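Local coordinates for CCMAN5 (Cellulosimicrobium cellulans, PDB 2XSG), which is a family GH92 alpha-mannosidase that probably hydrolyses alpha-linked mannose residues with the help of a bound calcium ion, at residues N25-Q31 against N66-V70. Numbering follows the deposited sequence.
Sequences NDMPAAQ and NLDGV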
loop_
_atom_site.group_PDB
_atom_site.type_symbol
_atom_site.label_atom_id
_atom_site.label_comp_id
_atom_site.label_asym_id
_atom_site.label_seq_id
_atom_site.Cartn_x
_atom_site.Cartn_y
_atom_site.Cartn_z
ATOM N N ASN A 25 -7.549 6.293 4.019
ATOM C CA ASN A 25 -8.110 4.943 4.144
ATOM C C ASN A 25 -7.169 3.926 4.779
ATOM O O ASN A 25 -7.133 2.776 4.379
ATOM C CB ASN A 25 -8.727 4.453 2.827
ATOM C CG ASN A 25 -10.095 5.088 2.570
ATOM O OD1 ASN A 25 -11.026 4.912 3.362
ATOM N ND2 ASN A 25 -10.220 5.825 1.464
ATOM N N ASP A 26 -6.397 4.381 5.766
ATOM C CA ASP A 26 -5.558 3.500 6.568
ATOM C C ASP A 26 -6.237 3.115 7.880
ATOM O O ASP A 26 -7.268 3.690 8.263
ATOM C CB ASP A 26 -4.203 4.157 6.833
ATOM C CG ASP A 26 -3.268 4.041 5.651
ATOM O OD1 ASP A 26 -3.259 2.967 4.966
ATOM O OD2 ASP A 26 -2.549 5.021 5.399
ATOM N N MET A 27 -5.653 2.143 8.562
ATOM C CA MET A 27 -6.276 1.557 9.742
ATOM C C MET A 27 -5.397 1.696 10.991
ATOM O O MET A 27 -4.179 1.658 10.893
ATOM C CB MET A 27 -6.579 0.075 9.482
ATOM C CG MET A 27 -5.335 -0.806 9.326
ATOM S SD MET A 27 -5.752 -2.443 8.694
ATOM C CE MET A 27 -5.954 -2.053 6.941
ATOM N N PRO A 28 -6.021 1.838 12.174
ATOM C CA PRO A 28 -5.244 1.772 13.407
ATOM C C PRO A 28 -5.031 0.324 13.895
ATOM O O PRO A 28 -4.488 0.112 14.975
ATOM C CB PRO A 28 -6.124 2.530 14.393
ATOM C CG PRO A 28 -7.520 2.168 13.952
ATOM C CD PRO A 28 -7.457 2.076 12.436
ATOM N N ALA A 29 -5.449 -0.654 13.089
ATOM C CA ALA A 29 -5.423 -2.087 13.457
ATOM C C ALA A 29 -4.112 -2.588 14.053
ATOM O O ALA A 29 -3.015 -2.214 13.598
ATOM C CB ALA A 29 -5.783 -2.945 12.246
ATOM N N ALA A 30 -4.226 -3.454 15.052
ATOM C CA ALA A 30 -3.049 -4.135 15.586
ATOM C C ALA A 30 -2.534 -5.113 14.527
ATOM O O ALA A 30 -3.289 -5.956 14.027
ATOM C CB ALA A 30 -3.380 -4.870 16.888
ATOM N N GLN A 31 -1.269 -4.966 14.148
ATOM C CA GLN A 31 -0.693 -5.847 13.139
ATOM C C GLN A 31 0.820 -5.976 13.248
ATOM O O GLN A 31 1.497 -5.042 13.690
ATOM C CB GLN A 31 -1.116 -5.420 11.720
ATOM C CG GLN A 31 -0.890 -3.949 11.362
ATOM C CD GLN A 31 -1.692 -3.548 10.144
ATOM O OE1 GLN A 31 -2.607 -4.260 9.756
ATOM N NE2 GLN A 31 -1.381 -2.401 9.554
ATOM N N ASN A 66 -7.935 -7.497 6.477
ATOM C CA ASN A 66 -8.047 -6.169 5.913
ATOM C C ASN A 66 -7.060 -5.892 4.789
ATOM O O ASN A 66 -6.191 -6.727 4.493
ATOM C CB ASN A 66 -7.875 -5.132 7.025
ATOM C CG ASN A 66 -8.966 -4.090 7.000
ATOM O OD1 ASN A 66 -9.261 -3.512 5.946
ATOM N ND2 ASN A 66 -9.585 -3.849 8.159
ATOM N N LEU A 67 -7.219 -4.712 4.188
ATOM C CA LEU A 67 -6.334 -4.199 3.150
ATOM C C LEU A 67 -6.039 -2.740 3.454
ATOM O O LEU A 67 -6.948 -1.964 3.750
ATOM C CB LEU A 67 -7.006 -4.285 1.775
ATOM C CG LEU A 67 -7.303 -5.665 1.204
ATOM C CD1 LEU A 67 -8.000 -5.540 -0.151
ATOM C CD2 LEU A 67 -6.024 -6.491 1.098
ATOM N N ASP A 68 -4.778 -2.348 3.342
ATOM C CA ASP A 68 -4.400 -0.986 3.722
ATOM C C ASP A 68 -4.550 -0.014 2.580
ATOM O O ASP A 68 -4.015 -0.236 1.494
ATOM C CB ASP A 68 -2.968 -0.943 4.240
ATOM C CG ASP A 68 -2.731 -1.942 5.335
ATOM O OD1 ASP A 68 -2.716 -3.145 5.008
ATOM O OD2 ASP A 68 -2.559 -1.539 6.512
ATOM N N GLY A 69 -5.301 1.051 2.831
ATOM C CA GLY A 69 -5.369 2.189 1.930
ATOM C C GLY A 69 -6.019 1.972 0.586
ATOM O O GLY A 69 -5.752 2.721 -0.350
ATOM N N VAL A 70 -6.886 0.971 0.471
ATOM C CA VAL A 70 -7.528 0.683 -0.817
ATOM C C VAL A 70 -8.837 1.471 -0.972
ATOM O O VAL A 70 -9.333 2.043 0.004
ATOM C CB VAL A 70 -7.736 -0.823 -1.042
ATOM C CG1 VAL A 70 -6.387 -1.540 -1.007
ATOM C CG2 VAL A 70 -8.679 -1.404 -0.009
HETATM O O HOH W 1 -3.635 0.889 6.797
#
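Two irregular loops of the N-terminal beta-sandwich domain of this GH92 enzyme meet here in a buried, largely polar contact, close to where that domain faces the (alpha/alpha)6 catalytic domain and its calcium site. Residues 25-31 precede strand 40-44; the segment 66-70 lies in the loop between strand 58-63 and strand 80-84. With no regular strand pairing, backbone contact centres on Gly-69: its N gives a weak hydrogen bond to Asn-25 O (3.0 Å), and Gly-69 CA lies 3.1 Å from that same oxygen in a CA-H...O contact. Glycine suits the spot because its phi is positive (67°); a CB would stand tightly against Asp-26 OD1, at 3.4 Å.

Met-27 supplies the main apolar cover. Its long, flexible side chain reaches across so that CE sits 3.6 Å from Asn-66 CB and 3.3 Å from Leu-67 O. Asn-66 uses both ends of its short amide: OD1 accepts from Leu-67 N at 2.9 Å, satisfying the NH of the next residue, and ND2 bonds to Thr-50 O.

The loops also tie the two domains together. Asn-25 ND2 bonds to Asp-660 and Asp-26 OD2 to Asn-661, while the backbone of Gly-69 pairs with Asp-662, a calcium ligand; Val-70 borders a bound buffer molecule, B3P.

Asp-68 suits its buried place because its charge is met from several sides: OD1 forms a salt bridge with Lys-38, and Gln-31 NE2 donates weakly to OD2 (3.4 Å). One water bridges the two loops, donating to Asp-68 OD2 (2.7 Å) and Asp-26 OD1 (2.8 Å) while accepting from Met-27 N at 3.0 Å.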